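Local coordinates for isochorismatase family protein family (Burkholderia thailandensis, PDB 3TXY) that is of unknown function but belongs to the isochorismatase-like alpha/beta family and is probably a hydrolase, at residues A[15-20]-A[129-134]; A[37-42]-A[92-97]; A[59-64]-A[86-91]. One frame throughout, in Å; residues are numbered along the deposited sequence.

Contact 1 (A[15-20]-A[129-134])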
loop_
_atom_site.group_PDB
_atom_site.type_symbol
_atom_site.label_atom_id
_atom_site.label_comp_id
_atom_site.label_asym_id
_atom_site.label_seq_id
_atom_site.Cartn_x
_atom_site.Cartn_y
_atom_site.Cartn_z
ATOM N N ALA A 15 7.734 -18.709 1.396
ATOM C CA ALA A 15 8.575 -18.232 0.307
ATOM C C ALA A 15 9.356 -16.975 0.691
ATOM O O ALA A 15 8.902 -16.158 1.508
ATOM C CB ALA A 15 7.716 -17.953 -0.927
ATOM N N LEU A 16 10.542 -16.847 0.094
ATOM C CA LEU A 16 11.374 -15.641 0.176
ATOM C C LEU A 16 11.051 -14.781 -1.045
ATOM O O LEU A 16 11.093 -15.266 -2.167
ATOM C CB LEU A 16 12.871 -15.994 0.166
ATOM C CG LEU A 16 13.866 -14.848 0.427
ATOM C CD1 LEU A 16 13.776 -14.300 1.848
ATOM C CD2 LEU A 16 15.296 -15.316 0.157
ATOM N N VAL A 17 10.703 -13.514 -0.817
ATOM C CA VAL A 17 10.377 -12.578 -1.894
ATOM C C VAL A 17 11.266 -11.346 -1.730
ATOM O O VAL A 17 11.202 -10.672 -0.706
ATOM C CB VAL A 17 8.896 -12.159 -1.850
ATOM C CG1 VAL A 17 8.582 -11.134 -2.951
ATOM C CG2 VAL A 17 8.014 -13.397 -1.987
ATOM N N ALA A 18 12.108 -11.082 -2.724
ATOM C CA ALA A 18 13.136 -10.047 -2.644
ATOM C C ALA A 18 12.849 -8.968 -3.673
ATOM O O ALA A 18 12.747 -9.269 -4.872
ATOM C CB ALA A 18 14.507 -10.670 -2.924
ATOM N N ILE A 19 12.723 -7.717 -3.222
ATOM C CA ILE A 19 12.246 -6.629 -4.092
ATOM C C ILE A 19 13.369 -5.752 -4.633
ATOM O O ILE A 19 14.098 -5.139 -3.863
ATOM C CB ILE A 19 11.259 -5.705 -3.343
ATOM C CG1 ILE A 19 10.087 -6.480 -2.714
ATOM C CG2 ILE A 19 10.738 -4.639 -4.294
ATOM C CD1 ILE A 19 9.301 -7.334 -3.695
ATOM N N ASP A 20 13.470 -5.695 -5.967
ATOM C CA ASP A 20 14.228 -4.679 -6.726
ATOM C C ASP A 20 15.736 -4.686 -6.430
ATOM O O ASP A 20 16.382 -3.641 -6.450
ATOM C CB ASP A 20 13.661 -3.268 -6.518
ATOM C CG ASP A 20 12.359 -3.045 -7.254
ATOM O OD1 ASP A 20 12.073 -3.786 -8.219
ATOM O OD2 ASP A 20 11.616 -2.130 -6.867
ATOM N N ILE A 129 5.054 -15.190 3.443
ATOM C CA ILE A 129 6.158 -14.593 2.685
ATOM C C ILE A 129 7.138 -13.874 3.603
ATOM O O ILE A 129 6.745 -13.189 4.554
ATOM C CB ILE A 129 5.724 -13.697 1.488
ATOM C CG1 ILE A 129 5.038 -12.399 1.920
ATOM C CG2 ILE A 129 4.826 -14.468 0.526
ATOM C CD1 ILE A 129 4.781 -11.456 0.740
ATOM N N VAL A 130 8.420 -14.077 3.316
ATOM C CA VAL A 130 9.503 -13.367 3.961
ATOM C C VAL A 130 10.023 -12.362 2.943
ATOM O O VAL A 130 10.472 -12.726 1.858
ATOM C CB VAL A 130 10.592 -14.333 4.462
ATOM C CG1 VAL A 130 11.840 -13.561 4.910
ATOM C CG2 VAL A 130 10.009 -15.194 5.586
ATOM N N LEU A 131 9.943 -11.085 3.320
ATOM C CA LEU A 131 10.193 -9.972 2.426
ATOM C C LEU A 131 11.515 -9.262 2.715
ATOM O O LEU A 131 11.823 -8.908 3.852
ATOM C CB LEU A 131 9.024 -9.002 2.559
ATOM C CG LEU A 131 8.394 -8.246 1.415
ATOM C CD1 LEU A 131 8.285 -8.982 0.080
ATOM C CD2 LEU A 131 6.997 -7.808 1.899
ATOM N N THR A 132 12.311 -9.104 1.658
ATOM C CA THR A 132 13.501 -8.272 1.683
ATOM C C THR A 132 13.462 -7.305 0.510
ATOM O O THR A 132 12.655 -7.453 -0.413
ATOM C CB THR A 132 14.799 -9.109 1.598
ATOM O OG1 THR A 132 15.077 -9.476 0.235
ATOM C CG2 THR A 132 14.702 -10.349 2.440
ATOM N N GLY A 133 14.354 -6.327 0.539
ATOM C CA GLY A 133 14.630 -5.474 -0.619
ATOM C C GLY A 133 14.603 -3.968 -0.381
ATOM O O GLY A 133 14.726 -3.497 0.749
ATOM N N ILE A 134 14.461 -3.225 -1.484
ATOM C CA ILE A 134 14.627 -1.780 -1.519
ATOM C C ILE A 134 13.455 -1.190 -2.333
ATOM O O ILE A 134 13.104 -1.787 -3.355
ATOM C CB ILE A 134 15.960 -1.406 -2.245
ATOM C CG1 ILE A 134 17.164 -2.144 -1.633
ATOM C CG2 ILE A 134 16.146 0.103 -2.267
ATOM C CD1 ILE A 134 18.343 -2.221 -2.594
HETATM O O HOH W 1 12.815 -0.331 -5.462
#
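Strands 15-19 and 129-134 lie parallel and in register in the middle of the sheet. Five backbone hydrogen bonds join them, A15, V17 and I19 each accepting through O while V17 and I19 also donate. V17 N meets V130 O at 2.8 Å almost along the C=O axis, the N-H nearly straight at 175°. I19 N reaches T132 O from above the carbonyl plane, its bond bent to 155°. Between these rungs run CA-H...O contacts, such as G133 CA to I19 O at 3.3 Å; the backbone angles of G133 call for glycine.

Apolar contacts occupy both faces. L16, its CG anti to the backbone N (chi1 -172°), carries CD1 across to V130 CG1 at 3.7 Å, on the face packed by helix 35-51. On the face toward helix 136-149, L131 CD1 lies alongside V17 CG1, also at 3.7 Å, and the I19 side chain crosses that of L131 obliquely, CG1 toward CD1.

Polar side chains are few, and buried. T132 OG1 touches A18 CB at 3.4 Å and is hydrogen-bonded to T42 OG1. One water donates to both D20 OD2 and I134 O, each 2.6 Å away; D20 OD2 also forms a salt bridge with K106 NZ and OD1 a hydrogen bond with T61 OG1. An acidic side chain just after the C-terminal end of a central parallel strand, paired with lysine, is consistent with the Asp-Lys pair of the isochorismatase active site.

Contact 2 (A[37-42]-A[92-97]); sequences DVVAKT and APALGV
V39 is the side chain on which this contact turns: it points from the 37-42 part of helix 35-51 toward the 3-10 turn 93-95 and splits its two methyls between different partners. With CG1 anti to the backbone N (chi1 171°), that methyl settles on the A94-L95 peptide, 3.5 Å from L95 N and flanked by the CB atoms of A94 and L95. V39 CG2 leans the other way and meets A92 CB at 4.1 Å. The nitrogen under CG1 already has its partner, since L95 N donates to A92 O and closes the turn.

One turn further along the helix, T42 and L95 cross obliquely. T42 OG1 donates back to V38 O (2.8 Å), which also accepts from T42 N; this grip leaves CG2, anti to the backbone N, facing L95. L95 in turn has its CG anti to its own N (chi1 -166°), and its CD1 touches T42 CG2 at 3.8 Å. No hydrogen bond crosses between the segments. The connection leading to strand 102-106 is thereby laid against helix 35-51, with L95 also reaching F58 of strand 56-61, L21 touching both T42 and L95, and V26 of helix 23-26 packing on V39.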
loop_
_atom_site.group_PDB
_atom_site.type_symbol
_atom_site.label_atom_id
_atom_site.label_comp_id
_atom_site.label_asym_id
_atom_site.label_seq_id
_atom_site.Cartn_x
_atom_site.Cartn_y
_atom_site.Cartn_z
ATOM N N ASP A 37 24.766 -4.738 1.308
ATOM C CA ASP A 37 24.405 -5.534 2.484
ATOM C C ASP A 37 23.034 -6.168 2.332
ATOM O O ASP A 37 22.819 -7.299 2.779
ATOM C CB ASP A 37 24.396 -4.687 3.756
ATOM C CG ASP A 37 25.780 -4.216 4.175
ATOM O OD1 ASP A 37 26.804 -4.746 3.686
ATOM O OD2 ASP A 37 25.825 -3.288 5.015
ATOM N N VAL A 38 22.097 -5.444 1.722
ATOM C CA VAL A 38 20.762 -6.000 1.504
ATOM C C VAL A 38 20.857 -7.182 0.550
ATOM O O VAL A 38 20.244 -8.217 0.772
ATOM C CB VAL A 38 19.780 -4.953 0.945
ATOM C CG1 VAL A 38 18.467 -5.607 0.571
ATOM C CG2 VAL A 38 19.585 -3.826 1.948
ATOM N N VAL A 39 21.645 -7.020 -0.508
ATOM C CA VAL A 39 21.912 -8.102 -1.455
ATOM C C VAL A 39 22.544 -9.299 -0.744
ATOM O O VAL A 39 22.088 -10.426 -0.898
ATOM C CB VAL A 39 22.799 -7.628 -2.635
ATOM C CG1 VAL A 39 23.259 -8.822 -3.487
ATOM C CG2 VAL A 39 22.041 -6.621 -3.494
ATOM N N ALA A 40 23.566 -9.051 0.071
ATOM C CA ALA A 40 24.286 -10.150 0.747
ATOM C C ALA A 40 23.370 -10.918 1.684
ATOM O O ALA A 40 23.354 -12.146 1.698
ATOM C CB ALA A 40 25.470 -9.608 1.528
ATOM N N LYS A 41 22.601 -10.174 2.473
ATOM C CA LYS A 41 21.697 -10.782 3.450
ATOM C C LYS A 41 20.651 -11.625 2.759
ATOM O O LYS A 41 20.278 -12.711 3.225
ATOM C CB LYS A 41 20.985 -9.682 4.199
ATOM C CG LYS A 41 20.563 -10.063 5.574
ATOM C CD LYS A 41 21.718 -9.833 6.519
ATOM C CE LYS A 41 22.245 -11.127 7.050
ATOM N NZ LYS A 41 23.295 -10.771 8.045
ATOM N N THR A 42 20.156 -11.110 1.638
ATOM C CA THR A 42 19.119 -11.791 0.876
ATOM C C THR A 42 19.659 -13.107 0.299
ATOM O O THR A 42 18.985 -14.138 0.360
ATOM C CB THR A 42 18.589 -10.886 -0.253
ATOM O OG1 THR A 42 17.941 -9.737 0.332
ATOM C CG2 THR A 42 17.594 -11.633 -1.117
ATOM N N ALA A 92 21.527 -7.732 -9.446
ATOM C CA ALA A 92 22.880 -7.591 -8.916
ATOM C C ALA A 92 23.578 -8.956 -8.983
ATOM O O ALA A 92 23.045 -9.939 -8.477
ATOM C CB ALA A 92 22.805 -7.109 -7.478
ATOM N N PRO A 93 24.776 -9.035 -9.608
ATOM C CA PRO A 93 25.475 -10.338 -9.667
ATOM C C PRO A 93 25.645 -11.033 -8.303
ATOM O O PRO A 93 25.525 -12.256 -8.223
ATOM C CB PRO A 93 26.835 -9.989 -10.275
ATOM C CG PRO A 93 26.595 -8.736 -11.053
ATOM C CD PRO A 93 25.494 -7.984 -10.346
ATOM N N ALA A 94 25.886 -10.274 -7.233
ATOM C CA ALA A 94 26.074 -10.881 -5.913
ATOM C C ALA A 94 24.802 -11.500 -5.349
ATOM O O ALA A 94 24.857 -12.220 -4.362
ATOM C CB ALA A 94 26.663 -9.877 -4.925
ATOM N N LEU A 95 23.654 -11.236 -5.973
ATOM C CA LEU A 95 22.388 -11.819 -5.508
ATOM C C LEU A 95 22.291 -13.318 -5.770
ATOM O O LEU A 95 21.532 -14.003 -5.109
ATOM C CB LEU A 95 21.207 -11.101 -6.164
ATOM C CG LEU A 95 19.823 -11.338 -5.565
ATOM C CD1 LEU A 95 19.753 -10.847 -4.124
ATOM C CD2 LEU A 95 18.794 -10.611 -6.432
ATOM N N GLY A 96 23.063 -13.817 -6.735
ATOM C CA GLY A 96 23.104 -15.239 -7.054
ATOM C C GLY A 96 21.819 -15.823 -7.600
ATOM O O GLY A 96 21.459 -16.958 -7.261
ATOM N N VAL A 97 21.104 -15.051 -8.414
ATOM C CA VAL A 97 19.843 -15.523 -8.993
ATOM C C VAL A 97 20.109 -16.764 -9.863
ATOM O O VAL A 97 20.945 -16.715 -10.777
ATOM C CB VAL A 97 19.122 -14.422 -9.810
ATOM C CG1 VAL A 97 17.868 -14.997 -10.460
ATOM C CG2 VAL A 97 18.752 -13.231 -8.917
#

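Contact 3 (A[59-64]-A[86-91])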
loop_
_atom_site.group_PDB
_atom_site.type_symbol
_atom_site.label_atom_id
_atom_site.label_comp_id
_atom_site.label_asym_id
_atom_site.label_seq_id
_atom_site.Cartn_x
_atom_site.Cartn_y
_atom_site.Cartn_z
ATOM N N VAL A 59 12.177 -10.269 -7.507
ATOM C CA VAL A 59 11.370 -9.280 -8.191
ATOM C C VAL A 59 12.262 -8.148 -8.718
ATOM O O VAL A 59 13.101 -7.611 -7.994
ATOM C CB VAL A 59 10.312 -8.691 -7.233
ATOM C CG1 VAL A 59 9.505 -7.581 -7.903
ATOM C CG2 VAL A 59 9.391 -9.781 -6.693
ATOM N N HIS A 60 12.055 -7.751 -9.960
ATOM C CA HIS A 60 12.728 -6.575 -10.481
ATOM C C HIS A 60 11.742 -5.745 -11.239
ATOM O O HIS A 60 10.687 -6.234 -11.635
ATOM C CB HIS A 60 13.961 -6.935 -11.329
ATOM C CG HIS A 60 13.639 -7.628 -12.613
ATOM N ND1 HIS A 60 14.283 -7.344 -13.761
ATOM C CD2 HIS A 60 12.719 -8.621 -12.918
ATOM C CE1 HIS A 60 13.791 -8.106 -14.751
ATOM N NE2 HIS A 60 12.843 -8.888 -14.243
ATOM N N THR A 61 12.086 -4.475 -11.400
ATOM C CA THR A 61 11.282 -3.500 -12.112
ATOM C C THR A 61 11.894 -3.248 -13.476
ATOM O O THR A 61 13.104 -3.029 -13.608
ATOM C CB THR A 61 11.242 -2.178 -11.342
ATOM O OG1 THR A 61 10.760 -2.431 -10.023
ATOM C CG2 THR A 61 10.360 -1.135 -12.037
ATOM N N SER A 62 11.050 -3.266 -14.494
ATOM C CA SER A 62 11.472 -2.958 -15.838
ATOM C C SER A 62 10.395 -2.147 -16.542
ATOM O O SER A 62 9.230 -2.350 -16.302
ATOM C CB SER A 62 11.699 -4.227 -16.640
ATOM O OG SER A 62 12.141 -3.915 -17.948
ATOM N N TYR A 63 10.824 -1.257 -17.427
ATOM C CA TYR A 63 9.920 -0.526 -18.304
ATOM C C TYR A 63 10.216 -0.795 -19.788
ATOM O O TYR A 63 9.729 -0.069 -20.670
ATOM C CB TYR A 63 10.017 0.958 -18.018
ATOM C CG TYR A 63 9.773 1.284 -16.571
ATOM C CD1 TYR A 63 10.796 1.773 -15.779
ATOM C CD2 TYR A 63 8.523 1.096 -15.993
ATOM C CE1 TYR A 63 10.595 2.093 -14.460
ATOM C CE2 TYR A 63 8.315 1.413 -14.661
ATOM C CZ TYR A 63 9.363 1.905 -13.910
ATOM O OH TYR A 63 9.211 2.227 -12.583
ATOM N N GLN A 64 10.991 -1.852 -20.045
ATOM C CA GLN A 64 11.273 -2.336 -21.400
ATOM C C GLN A 64 9.968 -2.674 -22.120
ATOM O O GLN A 64 8.996 -3.059 -21.482
ATOM C CB GLN A 64 12.195 -3.570 -21.336
ATOM C CG GLN A 64 13.583 -3.273 -20.775
ATOM C CD GLN A 64 14.353 -2.303 -21.656
ATOM O OE1 GLN A 64 14.063 -2.182 -22.848
ATOM N NE2 GLN A 64 15.329 -1.606 -21.080
ATOM N N PRO A 86 19.216 -1.834 -20.404
ATOM C CA PRO A 86 18.955 -3.179 -19.882
ATOM C C PRO A 86 19.703 -3.495 -18.575
ATOM O O PRO A 86 19.219 -4.277 -17.770
ATOM C CB PRO A 86 19.423 -4.098 -21.023
ATOM C CG PRO A 86 19.327 -3.240 -22.244
ATOM C CD PRO A 86 19.747 -1.878 -21.781
ATOM N N GLU A 87 20.862 -2.874 -18.356
ATOM C CA GLU A 87 21.598 -3.107 -17.112
ATOM C C GLU A 87 20.893 -2.552 -15.872
ATOM O O GLU A 87 21.066 -3.083 -14.779
ATOM C CB GLU A 87 23.036 -2.567 -17.206
ATOM C CG GLU A 87 23.949 -3.434 -18.068
ATOM C CD GLU A 87 23.887 -4.913 -17.697
ATOM O OE1 GLU A 87 24.224 -5.249 -16.544
ATOM O OE2 GLU A 87 23.484 -5.742 -18.551
ATOM N N TRP A 88 20.070 -1.520 -16.050
ATOM C CA TRP A 88 19.359 -0.926 -14.940
ATOM C C TRP A 88 18.458 -1.928 -14.227
ATOM O O TRP A 88 18.357 -1.908 -12.995
ATOM C CB TRP A 88 18.584 0.302 -15.419
ATOM C CG TRP A 88 17.839 0.971 -14.297
ATOM C CD1 TRP A 88 18.317 1.909 -13.388
ATOM C CD2 TRP A 88 16.425 0.788 -13.944
ATOM N NE1 TRP A 88 17.332 2.273 -12.502
ATOM C CE2 TRP A 88 16.177 1.642 -12.781
ATOM C CE3 TRP A 88 15.379 0.022 -14.457
ATOM C CZ2 TRP A 88 14.919 1.725 -12.184
ATOM C CZ3 TRP A 88 14.132 0.084 -13.836
ATOM C CH2 TRP A 88 13.904 0.920 -12.728
ATOM N N SER A 89 17.833 -2.825 -14.989
ATOM C CA SER A 89 16.889 -3.818 -14.428
ATOM C C SER A 89 17.475 -5.227 -14.232
ATOM O O SER A 89 16.764 -6.119 -13.709
ATOM C CB SER A 89 15.634 -3.911 -15.304
ATOM O OG SER A 89 15.945 -4.274 -16.638
ATOM N N ALA A 90 18.740 -5.433 -14.623
ATOM C CA ALA A 90 19.442 -6.710 -14.402
ATOM C C ALA A 90 19.699 -6.922 -12.906
ATOM O O ALA A 90 20.018 -5.980 -12.194
ATOM C CB ALA A 90 20.778 -6.749 -15.169
ATOM N N PHE A 91 19.591 -8.162 -12.434
ATOM C CA PHE A 91 19.843 -8.444 -11.016
ATOM C C PHE A 91 21.308 -8.215 -10.663
ATOM O O PHE A 91 22.215 -8.447 -11.482
ATOM C CB PHE A 91 19.419 -9.869 -10.649
ATOM C CG PHE A 91 17.940 -10.071 -10.674
ATOM C CD1 PHE A 91 17.144 -9.490 -9.702
ATOM C CD2 PHE A 91 17.336 -10.825 -11.670
ATOM C CE1 PHE A 91 15.764 -9.654 -9.728
ATOM C CE2 PHE A 91 15.957 -11.015 -11.687
ATOM C CZ PHE A 91 15.176 -10.418 -10.716
HETATM O O HOH W 2 14.336 -6.260 -17.890
HETATM O O HOH W 3 15.998 -1.998 -18.081
#
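H60, near the C-terminal end of strand 56-61, shows how one imidazole can tie a strand to segment 86-91. Its CB sits 3.6 Å from F91 CE1, and CG takes the crowded position between the backbone N and the carbonyl carbon (chi1 68°), with F91 CZ at 3.7 Å. F91 CE2 lies over one imidazole face, toward its rim, the planes inclined at 41°. ND1 donates to S89 O at 2.8 Å, close to the ring plane but from above the carbonyl plane; CE1 also lies near S89 O, while CD2 runs past F91 CZ. At the tip, NE2 is hydrogen-bonded to T105 OG1, so both ring nitrogens are held and the ring's rotation is fixed.

Beyond the imidazole, T61 O lies 3.2 Å from S89 CB and 3.3 Å from W88 CZ3. The Y63 and W88 rings are nearly parallel (23°) but displaced, Y63 CE1 meeting W88 CH2. Two waters link S89 OG to S62 OG and to Q64 NE2, itself hydrogen-bonded to L84 O; S62 OG accepts from Q64 N in an ST turn. Alpha/beta enzymes place active sites at such C-terminal strand ends, and T61 OG1 also hydrogen-bonds K106, consistent with a place beside the probable active site.

The three contacts meet around the C-terminal edge of the central strands. Contact 1 supplies the middle of the sheet, and contact 2 adjoins it through T132 OG1 and T42 OG1, 2.9 Å apart; their centres are about 11 Å from each other. Contact 3 joins contact 1 through the neighbouring strand, by D20 N to V59 O at 2.8 Å and by D20 OD1 to T61 OG1 at 2.6 Å, which probably helps to position the carboxylate beside K106 in the presumed active site. Contacts 2 and 3 follow on along one connection, where V97 CG2 packs on F91 CG at 3.7 Å. A bound 1,2-ethanediol, probably from crystallisation, lies about 4 Å from the I134 side chain.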